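Local coordinates for protein sortase B (Streptococcus pyogenes, PDB 3PSQ) that is a class B sortase involved in pilus assembly, probably a cysteine transpeptidase that works through an acyl-thioester intermediate, at residues Ala38-Lys43 against Lys119-Glu124; Asn108-Ser113 against Lys169-Arg174; Ser113-His118 against Ile133-Cys138. One frame throughout, in Å; residues are numbered along the deposited sequence.

Interaction 1: Ala38-Lys43 against Lys119-Glu124; sequences AWLTVK and KEFSIE. With ZN (zinc ion), chain N; ACY (acetic acid), chain F.
L40 and F121 meet on one face of two antiparallel sheet strands, where L40 CD1 lies 3.5 Å from F121 CD1. The two side chains cross obliquely, and the same L40 methyl also reaches I123 CG1 on the facing residue of the opposite strand. F121 CB lies 3.5 Å from V42 CG2 and 3.2 Å from T41 O. I133 of the adjacent strand 130-142, and V185 and L187 of strand 184-190, pack on this cluster, while A38 CB extends it by touching I123 CG2.

The strands themselves are joined by two hydrogen-bonded pairs, W39 with E124 and T41 with S122, each contributing two backbone bonds; the non-hydrogen-bonded pair L40 with I123 comes between them. In the second pair, T41 N to S122 O and S122 N to T41 O are both nearly straight.

The other face carries the polar groups of T41, S122 and E124 along with the W39 indole. T41 OG1 lies in the plane of the W39 ring at its edge, and both T41 OG1 and W39 NE1 bond to D48 OD1, so one carboxylate holds the indole and the hydroxyl together. An acetate, probably from the crystallisation liquor, settles over this face: S122 OG donates to its OXT at 3.1 Å, and K22 also bonds to it. E124 runs extended beyond CG, taking its carboxylate out past the acetate. There OE2 binds a zinc ion at 2.2 Å, with a water as a further ligand, and OE1 makes a salt bridge to K22.

L40, F121 and I123 thus pack as hydrocarbon on one face, while T41, S122, E124 and the indole make the other; the zinc and K22 would both be expected to keep the E124 carboxylate charged.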
loop_
_atom_site.group_PDB
_atom_site.type_symbol
_atom_site.label_atom_id
_atom_site.label_comp_id
_atom_site.label_asym_id
_atom_site.label_seq_id
_atom_site.Cartn_x
_atom_site.Cartn_y
_atom_site.Cartn_z
ATOM N N ALA A 38 4.121 6.134 9.538
ATOM C CA ALA A 38 3.499 6.971 8.512
ATOM C C ALA A 38 1.982 7.104 8.701
ATOM O O ALA A 38 1.378 6.374 9.469
ATOM C CB ALA A 38 3.803 6.451 7.121
ATOM N N TRP A 39 1.378 8.038 7.967
ATOM C CA TRP A 39 -0.064 8.159 7.905
ATOM C C TRP A 39 -0.433 8.072 6.455
ATOM O O TRP A 39 0.226 8.682 5.605
ATOM C CB TRP A 39 -0.545 9.491 8.506
ATOM C CG TRP A 39 -2.041 9.510 8.779
ATOM C CD1 TRP A 39 -3.039 9.752 7.876
ATOM C CD2 TRP A 39 -2.692 9.268 10.036
ATOM N NE1 TRP A 39 -4.273 9.658 8.497
ATOM C CE2 TRP A 39 -4.075 9.376 9.823
ATOM C CE3 TRP A 39 -2.229 8.972 11.328
ATOM C CZ2 TRP A 39 -5.000 9.193 10.847
ATOM C CZ3 TRP A 39 -3.138 8.771 12.334
ATOM C CH2 TRP A 39 -4.510 8.885 12.092
ATOM N N LEU A 40 -1.493 7.325 6.163
ATOM C CA LEU A 40 -1.963 7.129 4.799
ATOM C C LEU A 40 -3.393 7.649 4.616
ATOM O O LEU A 40 -4.283 7.348 5.414
ATOM C CB LEU A 40 -1.908 5.645 4.457
ATOM C CG LEU A 40 -2.575 5.167 3.178
ATOM C CD1 LEU A 40 -1.761 5.546 1.938
ATOM C CD2 LEU A 40 -2.803 3.632 3.213
ATOM N N THR A 41 -3.611 8.404 3.551
ATOM C CA THR A 41 -4.914 8.949 3.221
ATOM C C THR A 41 -5.213 8.661 1.759
ATOM O O THR A 41 -4.372 8.874 0.895
ATOM C CB THR A 41 -4.979 10.456 3.537
ATOM O OG1 THR A 41 -4.758 10.646 4.946
ATOM C CG2 THR A 41 -6.352 11.018 3.221
ATOM N N VAL A 42 -6.383 8.095 1.478
ATOM C CA VAL A 42 -6.788 7.886 0.092
ATOM C C VAL A 42 -8.155 8.536 -0.066
ATOM O O VAL A 42 -9.172 7.989 0.358
ATOM C CB VAL A 42 -6.883 6.396 -0.320
ATOM C CG1 VAL A 42 -7.253 6.267 -1.831
ATOM C CG2 VAL A 42 -5.591 5.656 -0.001
ATOM N N LYS A 43 -8.155 9.743 -0.633
ATOM C CA LYS A 43 -9.382 10.485 -0.977
ATOM C C LYS A 43 -10.324 9.637 -1.792
ATOM O O LYS A 43 -9.918 8.978 -2.757
ATOM C CB LYS A 43 -9.025 11.766 -1.781
ATOM C CG LYS A 43 -8.920 13.060 -0.951
ATOM C CD LYS A 43 -8.365 14.270 -1.812
ATOM C CE LYS A 43 -9.436 14.961 -2.717
ATOM N NZ LYS A 43 -8.832 16.020 -3.667
ATOM N N LYS A 119 -7.476 9.607 -8.163
ATOM C CA LYS A 119 -6.241 9.420 -8.927
ATOM C C LYS A 119 -4.992 9.570 -8.080
ATOM O O LYS A 119 -3.882 9.450 -8.579
ATOM C CB LYS A 119 -6.184 10.460 -10.046
ATOM C CG LYS A 119 -7.180 10.249 -11.140
ATOM C CD LYS A 119 -7.395 11.557 -11.882
ATOM C CE LYS A 119 -7.671 11.292 -13.349
ATOM N NZ LYS A 119 -7.267 12.514 -14.107
ATOM N N GLU A 120 -5.165 9.860 -6.798
ATOM C CA GLU A 120 -4.014 10.049 -5.957
ATOM C C GLU A 120 -4.254 9.501 -4.534
ATOM O O GLU A 120 -5.388 9.346 -4.084
ATOM C CB GLU A 120 -3.676 11.538 -5.905
ATOM C CG GLU A 120 -4.878 12.368 -5.491
ATOM C CD GLU A 120 -4.622 13.851 -5.536
ATOM O OE1 GLU A 120 -4.796 14.434 -6.634
ATOM O OE2 GLU A 120 -4.270 14.419 -4.472
ATOM N N PHE A 121 -3.166 9.214 -3.826
ATOM C CA PHE A 121 -3.250 9.080 -2.397
ATOM C C PHE A 121 -2.015 9.704 -1.851
ATOM O O PHE A 121 -1.083 10.016 -2.604
ATOM C CB PHE A 121 -3.444 7.627 -1.956
ATOM C CG PHE A 121 -2.297 6.690 -2.287
ATOM C CD1 PHE A 121 -1.246 6.514 -1.390
ATOM C CD2 PHE A 121 -2.322 5.938 -3.448
ATOM C CE1 PHE A 121 -0.216 5.599 -1.672
ATOM C CE2 PHE A 121 -1.332 5.023 -3.743
ATOM C CZ PHE A 121 -0.262 4.851 -2.860
ATOM N N SER A 122 -1.995 9.933 -0.552
ATOM C CA SER A 122 -0.879 10.652 -0.006
ATOM C C SER A 122 -0.392 10.040 1.296
ATOM O O SER A 122 -1.160 9.396 2.010
ATOM C CB SER A 122 -1.293 12.110 0.209
ATOM O OG SER A 122 -2.354 12.189 1.135
ATOM N N ILE A 123 0.882 10.249 1.607
ATOM C CA ILE A 123 1.458 9.660 2.777
ATOM C C ILE A 123 2.172 10.760 3.534
ATOM O O ILE A 123 2.793 11.609 2.920
ATOM C CB ILE A 123 2.440 8.519 2.400
ATOM C CG1 ILE A 123 1.667 7.257 2.024
ATOM C CG2 ILE A 123 3.435 8.228 3.529
ATOM C CD1 ILE A 123 2.494 6.283 1.216
ATOM N N GLU A 124 2.087 10.750 4.858
ATOM C CA GLU A 124 2.922 11.605 5.645
ATOM C C GLU A 124 3.825 10.747 6.513
ATOM O O GLU A 124 3.341 9.874 7.254
ATOM C CB GLU A 124 2.078 12.514 6.527
ATOM C CG GLU A 124 2.902 13.373 7.464
ATOM C CD GLU A 124 2.088 14.514 8.051
ATOM O OE1 GLU A 124 0.900 14.657 7.704
ATOM O OE2 GLU A 124 2.625 15.285 8.859
HETATM ZN ZN ZN N . 1.535 16.780 9.998
HETATM C C ACY F . -1.386 12.559 4.517
HETATM O O ACY F . -2.070 12.656 5.561
HETATM O OXT ACY F . -1.197 11.469 3.934
HETATM C CH3 ACY F . -0.766 13.803 3.935
HETATM O O HOH W 1 0.805 15.483 11.699
#

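Interaction 2: Asn108-Ser113 against Lys169-Arg174; sequences NFRKKS and KSVQYR. With EDO (1,2-ethanediol), chain C; EDO (1,2-ethanediol), chain D.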
loop_
_atom_site.group_PDB
_atom_site.type_symbol
_atom_site.label_atom_id
_atom_site.label_comp_id
_atom_site.label_asym_id
_atom_site.label_seq_id
_atom_site.Cartn_x
_atom_site.Cartn_y
_atom_site.Cartn_z
ATOM N N ASN A 108 -12.995 -0.784 -5.250
ATOM C CA ASN A 108 -13.673 0.274 -6.020
ATOM C C ASN A 108 -12.803 0.722 -7.187
ATOM O O ASN A 108 -13.308 1.204 -8.185
ATOM C CB ASN A 108 -14.027 1.482 -5.140
ATOM C CG ASN A 108 -15.097 1.141 -4.100
ATOM O OD1 ASN A 108 -15.833 0.176 -4.267
ATOM N ND2 ASN A 108 -15.163 1.916 -3.024
ATOM N N PHE A 109 -11.489 0.554 -7.055
ATOM C CA PHE A 109 -10.570 0.932 -8.118
ATOM C C PHE A 109 -10.650 0.050 -9.356
ATOM O O PHE A 109 -10.022 0.345 -10.369
ATOM C CB PHE A 109 -9.149 1.007 -7.588
ATOM C CG PHE A 109 -8.902 2.203 -6.725
ATOM C CD1 PHE A 109 -8.694 3.453 -7.294
ATOM C CD2 PHE A 109 -8.896 2.093 -5.352
ATOM C CE1 PHE A 109 -8.468 4.585 -6.487
ATOM C CE2 PHE A 109 -8.667 3.193 -4.564
ATOM C CZ PHE A 109 -8.442 4.451 -5.130
ATOM N N ARG A 110 -11.417 -1.036 -9.263
ATOM C CA ARG A 110 -11.715 -1.891 -10.408
ATOM C C ARG A 110 -12.720 -1.207 -11.330
ATOM O O ARG A 110 -12.808 -1.546 -12.515
ATOM C CB ARG A 110 -12.285 -3.242 -9.955
ATOM C CG ARG A 110 -11.341 -4.083 -9.056
ATOM C CD ARG A 110 -12.031 -5.337 -8.451
ATOM N NE ARG A 110 -12.209 -6.314 -9.508
ATOM C CZ ARG A 110 -11.351 -7.298 -9.772
ATOM N NH1 ARG A 110 -10.277 -7.485 -9.011
ATOM N NH2 ARG A 110 -11.573 -8.113 -10.794
ATOM N N LYS A 111 -13.500 -0.276 -10.785
ATOM C CA LYS A 111 -14.562 0.384 -11.542
ATOM C C LYS A 111 -14.002 1.559 -12.341
ATOM O O LYS A 111 -13.344 2.459 -11.779
ATOM C CB LYS A 111 -15.674 0.882 -10.610
ATOM C CG LYS A 111 -16.417 -0.194 -9.815
ATOM C CD LYS A 111 -17.140 0.500 -8.611
ATOM C CE LYS A 111 -18.083 -0.418 -7.791
ATOM N NZ LYS A 111 -19.300 0.372 -7.286
ATOM N N LYS A 112 -14.275 1.559 -13.649
ATOM C CA LYS A 112 -13.777 2.624 -14.549
ATOM C C LYS A 112 -14.033 4.030 -14.025
ATOM O O LYS A 112 -13.103 4.808 -13.841
ATOM C CB LYS A 112 -14.356 2.489 -15.971
ATOM C CG LYS A 112 -13.686 3.422 -16.996
ATOM C CD LYS A 112 -14.274 3.231 -18.405
ATOM C CE LYS A 112 -13.587 4.167 -19.432
ATOM N NZ LYS A 112 -14.339 4.298 -20.741
ATOM N N SER A 113 -15.293 4.352 -13.765
ATOM C CA SER A 113 -15.649 5.680 -13.289
ATOM C C SER A 113 -14.935 6.033 -11.979
ATOM O O SER A 113 -14.439 7.164 -11.815
ATOM C CB SER A 113 -17.170 5.804 -13.130
ATOM O OG SER A 113 -17.511 6.932 -12.338
ATOM N N LYS A 169 -1.840 -7.649 -15.727
ATOM C CA LYS A 169 -2.676 -8.074 -14.614
ATOM C C LYS A 169 -3.617 -6.976 -14.152
ATOM O O LYS A 169 -4.305 -7.132 -13.150
ATOM C CB LYS A 169 -1.800 -8.587 -13.467
ATOM C CG LYS A 169 -1.259 -9.938 -13.811
ATOM C CD LYS A 169 -0.234 -10.445 -12.869
ATOM C CE LYS A 169 0.242 -11.792 -13.373
ATOM N NZ LYS A 169 0.596 -12.682 -12.236
ATOM N N SER A 170 -3.641 -5.867 -14.889
ATOM C CA SER A 170 -4.428 -4.714 -14.502
ATOM C C SER A 170 -5.854 -4.781 -15.013
ATOM O O SER A 170 -6.102 -5.197 -16.145
ATOM C CB SER A 170 -3.766 -3.423 -14.973
ATOM O OG SER A 170 -2.558 -3.171 -14.253
ATOM N N VAL A 171 -6.785 -4.386 -14.152
ATOM C CA VAL A 171 -8.192 -4.235 -14.506
ATOM C C VAL A 171 -8.436 -2.779 -14.943
ATOM O O VAL A 171 -9.285 -2.526 -15.783
ATOM C CB VAL A 171 -9.116 -4.592 -13.300
ATOM C CG1 VAL A 171 -10.577 -4.290 -13.616
ATOM C CG2 VAL A 171 -8.950 -6.049 -12.914
ATOM N N GLN A 172 -7.723 -1.836 -14.321
ATOM C CA GLN A 172 -7.641 -0.468 -14.815
ATOM C C GLN A 172 -6.168 -0.005 -14.900
ATOM O O GLN A 172 -5.336 -0.399 -14.081
ATOM C CB GLN A 172 -8.452 0.483 -13.934
ATOM C CG GLN A 172 -9.881 0.081 -13.689
ATOM C CD GLN A 172 -10.739 0.121 -14.934
ATOM O OE1 GLN A 172 -10.339 0.675 -15.963
ATOM N NE2 GLN A 172 -11.927 -0.472 -14.857
ATOM N N TYR A 173 -5.852 0.820 -15.894
ATOM C CA TYR A 173 -4.477 1.301 -16.116
ATOM C C TYR A 173 -4.471 2.668 -16.812
ATOM O O TYR A 173 -5.388 2.993 -17.583
ATOM C CB TYR A 173 -3.741 0.295 -16.982
ATOM C CG TYR A 173 -2.246 0.505 -17.087
ATOM C CD1 TYR A 173 -1.381 0.013 -16.117
ATOM C CD2 TYR A 173 -1.690 1.172 -18.177
ATOM C CE1 TYR A 173 -0.010 0.192 -16.213
ATOM C CE2 TYR A 173 -0.291 1.341 -18.296
ATOM C CZ TYR A 173 0.526 0.850 -17.299
ATOM O OH TYR A 173 1.887 0.993 -17.376
ATOM N N ARG A 174 -3.472 3.492 -16.515
ATOM C CA ARG A 174 -3.267 4.736 -17.247
ATOM C C ARG A 174 -1.769 4.951 -17.436
ATOM O O ARG A 174 -0.990 4.643 -16.545
ATOM C CB ARG A 174 -3.918 5.926 -16.524
ATOM C CG ARG A 174 -3.266 6.325 -15.203
ATOM C CD ARG A 174 -3.830 7.619 -14.639
ATOM N NE ARG A 174 -5.293 7.578 -14.586
ATOM C CZ ARG A 174 -6.010 7.365 -13.490
ATOM N NH1 ARG A 174 -7.338 7.346 -13.562
ATOM N NH2 ARG A 174 -5.404 7.176 -12.323
HETATM C C1 EDO C . -17.084 0.089 -15.235
HETATM O O1 EDO C . -15.930 -0.648 -14.799
HETATM C C2 EDO C . -17.692 0.927 -14.096
HETATM O O2 EDO C . -17.372 2.317 -14.293
HETATM C C1 EDO D . 3.991 4.467 -15.315
HETATM O O1 EDO D . 4.653 4.931 -16.485
HETATM C C2 EDO D . 2.665 3.872 -15.747
HETATM O O2 EDO D . 1.786 4.960 -16.036
#
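A classic beta bulge at V171 and Q172, both facing C138 on the adjacent strand, sets these two residues against the 3-10 turn N108-R110 that leads into helix 112-117. Q172 carries the contact. Its CG is anti to its carbonyl carbon, and chi2 of -67° bends the chain at CD; NE2 bonds R110 O at 2.7 Å. The bond is almost straight at the hydrogen, 175°, and R110 O lies in the plane of the Q172 amide, yet the donor stands well above the R110 carbonyl plane. Q172 CG rests 3.3 Å from F109 O. K112 N is also near NE2, but both are donors; K112 N instead bonds to O1 of an ethanediol at 3.0 Å, and S113 N bonds to O2 of the same molecule.

V171 packs beside this bond: CG1 lies 3.7 Å from R110 O, and CG2 sits over one face of the R110 guanidinium, toward its rim. R110 NH1 forms a salt bridge with E191.

The turn is thus fixed against the corner of strand 170-173. K111, just after the turn, holds the N-cap position of helix 112-117, and strand 130-142 lies alongside, its I135 and C138 touching F109.

Interaction 3: Ser113-His118 against Ile133-Cys138; sequences SFFNKH and INIFAC. With ZN (zinc ion), chain K; EDO (1,2-ethanediol), chain C.
H118, whose carbonyl O rests 4.0 Å from I135 CD1, binds a zinc ion through NE2 at 2.1 Å. Three waters are also bound to the zinc, one of them, also at 2.1 Å from the metal, lying in the plane of the imidazole at its edge. The ring is further placed by F114, one turn back: H118 CD2 stands 3.4 Å above the plane of the F114 ring, over its centre. The side chain of H118 thus turns to the metal while its backbone stays against the strand.

F115 does most of the touching between helix and strand. Its CG is anti to the backbone N (chi1 -176°), and the CZ and CE1 edge of the ring meets the strand backbone. F115 CZ comes within 3.6 Å of F136 O, and A137 N lies in the ring plane off the same edge. F115 CE1 meets I135 CG2 at 4.0 Å and lies about as far from C138 N. The ring therefore fits against peptide groups and one methyl. It does so at a classic beta bulge, where F136 and A137 both face I202.

Polar linkage comes from R174, which donates NH1 to F115 O and NH2 to I135 O, a single guanidinium spanning helix and strand.

Helix 112-117 runs nearly antiparallel to strand 130-142, their local axes 9.9 Å apart at an angle of 158°. Next to strand 130-142 in the sheet lie strands 120-125, 170-173 and 197-205; Q172 touches F115, and V201 packs on I135.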
loop_
_atom_site.group_PDB
_atom_site.type_symbol
_atom_site.label_atom_id
_atom_site.label_comp_id
_atom_site.label_asym_id
_atom_site.label_seq_id
_atom_site.Cartn_x
_atom_site.Cartn_y
_atom_site.Cartn_z
ATOM N N SER A 113 -15.293 4.352 -13.765
ATOM C CA SER A 113 -15.649 5.680 -13.289
ATOM C C SER A 113 -14.935 6.033 -11.979
ATOM O O SER A 113 -14.439 7.164 -11.815
ATOM C CB SER A 113 -17.170 5.804 -13.130
ATOM O OG SER A 113 -17.511 6.932 -12.338
ATOM N N PHE A 114 -14.875 5.084 -11.037
ATOM C CA PHE A 114 -14.170 5.317 -9.765
ATOM C C PHE A 114 -12.658 5.535 -9.975
ATOM O O PHE A 114 -12.065 6.437 -9.412
ATOM C CB PHE A 114 -14.421 4.165 -8.768
ATOM C CG PHE A 114 -13.934 4.462 -7.362
ATOM C CD1 PHE A 114 -14.802 4.977 -6.408
ATOM C CD2 PHE A 114 -12.598 4.249 -7.005
ATOM C CE1 PHE A 114 -14.369 5.270 -5.136
ATOM C CE2 PHE A 114 -12.148 4.544 -5.714
ATOM C CZ PHE A 114 -13.034 5.064 -4.789
ATOM N N PHE A 115 -12.055 4.686 -10.790
ATOM C CA PHE A 115 -10.649 4.796 -11.132
ATOM C C PHE A 115 -10.286 6.094 -11.847
ATOM O O PHE A 115 -9.244 6.674 -11.585
ATOM C CB PHE A 115 -10.264 3.629 -12.022
ATOM C CG PHE A 115 -8.803 3.587 -12.354
ATOM C CD1 PHE A 115 -7.877 3.046 -11.443
ATOM C CD2 PHE A 115 -8.342 4.103 -13.576
ATOM C CE1 PHE A 115 -6.520 3.004 -11.752
ATOM C CE2 PHE A 115 -6.985 4.077 -13.884
ATOM C CZ PHE A 115 -6.061 3.522 -12.968
ATOM N N ASN A 116 -11.138 6.551 -12.769
ATOM C CA ASN A 116 -10.903 7.858 -13.401
ATOM C C ASN A 116 -11.153 9.038 -12.453
ATOM O O ASN A 116 -10.602 10.109 -12.648
ATOM C CB ASN A 116 -11.736 8.039 -14.675
ATOM C CG ASN A 116 -11.346 7.069 -15.791
ATOM O OD1 ASN A 116 -10.279 6.445 -15.767
ATOM N ND2 ASN A 116 -12.232 6.936 -16.780
ATOM N N LYS A 117 -11.973 8.866 -11.422
ATOM C CA LYS A 117 -12.270 10.013 -10.554
ATOM C C LYS A 117 -11.253 10.248 -9.446
ATOM O O LYS A 117 -10.946 11.396 -9.083
ATOM C CB LYS A 117 -13.681 9.918 -9.965
ATOM C CG LYS A 117 -14.184 11.297 -9.457
ATOM C CD LYS A 117 -15.532 11.244 -8.758
ATOM C CE LYS A 117 -15.794 12.560 -7.971
ATOM N NZ LYS A 117 -15.594 12.433 -6.486
ATOM N N HIS A 118 -10.713 9.158 -8.912
ATOM C CA HIS A 118 -9.817 9.208 -7.747
ATOM C C HIS A 118 -8.454 8.709 -8.176
ATOM O O HIS A 118 -8.298 7.531 -8.542
ATOM C CB HIS A 118 -10.413 8.344 -6.645
ATOM C CG HIS A 118 -11.799 8.758 -6.260
ATOM N ND1 HIS A 118 -12.053 9.916 -5.554
ATOM C CD2 HIS A 118 -13.002 8.183 -6.488
ATOM C CE1 HIS A 118 -13.352 10.035 -5.345
ATOM N NE2 HIS A 118 -13.949 8.986 -5.890
ATOM N N ILE A 133 1.080 10.540 -4.197
ATOM C CA ILE A 133 1.309 9.418 -5.066
ATOM C C ILE A 133 0.270 9.468 -6.148
ATOM O O ILE A 133 -0.901 9.609 -5.837
ATOM C CB ILE A 133 1.190 8.079 -4.272
ATOM C CG1 ILE A 133 2.299 7.973 -3.229
ATOM C CG2 ILE A 133 1.237 6.911 -5.185
ATOM C CD1 ILE A 133 1.987 8.629 -1.890
ATOM N N ASN A 134 0.690 9.351 -7.410
ATOM C CA ASN A 134 -0.230 9.352 -8.547
ATOM C C ASN A 134 -0.618 7.902 -8.945
ATOM O O ASN A 134 0.234 7.138 -9.407
ATOM C CB ASN A 134 0.435 10.042 -9.770
ATOM C CG ASN A 134 0.882 11.476 -9.484
ATOM O OD1 ASN A 134 0.064 12.329 -9.132
ATOM N ND2 ASN A 134 2.176 11.746 -9.640
ATOM N N ILE A 135 -1.887 7.537 -8.800
ATOM C CA ILE A 135 -2.329 6.166 -9.065
ATOM C C ILE A 135 -2.343 5.856 -10.560
ATOM O O ILE A 135 -2.871 6.646 -11.350
ATOM C CB ILE A 135 -3.763 5.914 -8.471
ATOM C CG1 ILE A 135 -3.789 6.235 -6.966
ATOM C CG2 ILE A 135 -4.263 4.493 -8.809
ATOM C CD1 ILE A 135 -5.180 6.251 -6.343
ATOM N N PHE A 136 -1.790 4.723 -10.975
ATOM C CA PHE A 136 -1.862 4.389 -12.397
ATOM C C PHE A 136 -2.401 3.000 -12.704
ATOM O O PHE A 136 -2.664 2.716 -13.850
ATOM C CB PHE A 136 -0.518 4.602 -13.115
ATOM C CG PHE A 136 0.582 3.691 -12.650
ATOM C CD1 PHE A 136 0.762 2.448 -13.232
ATOM C CD2 PHE A 136 1.437 4.085 -11.637
ATOM C CE1 PHE A 136 1.777 1.594 -12.794
ATOM C CE2 PHE A 136 2.469 3.246 -11.195
ATOM C CZ PHE A 136 2.642 2.012 -11.774
ATOM N N ALA A 137 -2.580 2.134 -11.705
ATOM C CA ALA A 137 -3.105 0.788 -11.981
ATOM C C ALA A 137 -3.874 0.185 -10.816
ATOM O O ALA A 137 -3.532 0.397 -9.652
ATOM C CB ALA A 137 -1.976 -0.157 -12.396
ATOM N N CYS A 138 -4.910 -0.578 -11.158
ATOM C CA CYS A 138 -5.562 -1.492 -10.236
ATOM C C CYS A 138 -5.339 -2.897 -10.754
ATOM O O CYS A 138 -5.733 -3.216 -11.879
ATOM C CB CYS A 138 -7.059 -1.214 -10.220
ATOM S SG CYS A 138 -7.951 -2.170 -8.991
HETATM ZN ZN ZN K . -15.826 9.476 -5.113
HETATM C C1 EDO C . -17.084 0.089 -15.235
HETATM O O1 EDO C . -15.930 -0.648 -14.799
HETATM C C2 EDO C . -17.692 0.927 -14.096
HETATM O O2 EDO C . -17.372 2.317 -14.293
HETATM O O HOH W 2 -16.437 8.060 -6.591
HETATM O O HOH W 3 -16.354 7.979 -3.063
HETATM O O HOH W 4 -15.339 11.252 -3.394
#

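All three contacts gather on one mixed sheet within the sortase domain. Interactions 2 and 3 are near neighbours, with centres about 7 Å apart; they share S113 and helix 112-117 and meet where strands 170-173 and 130-142 pair. Interaction 1 lies farther along the sheet, about 13 Å from interaction 3 and 18 Å from interaction 2, centre to centre. Along the chain, interaction 3 is nested between the segments of interaction 2, while interaction 1 crosses both. Helix 112-117 is followed, after H118 and K119, by strand 120-125; K119 bonds to I135 and F121 to I133 of strand 130-142. One short run of chain, 108-124, thus ties the early strand 36-41 to the later strands.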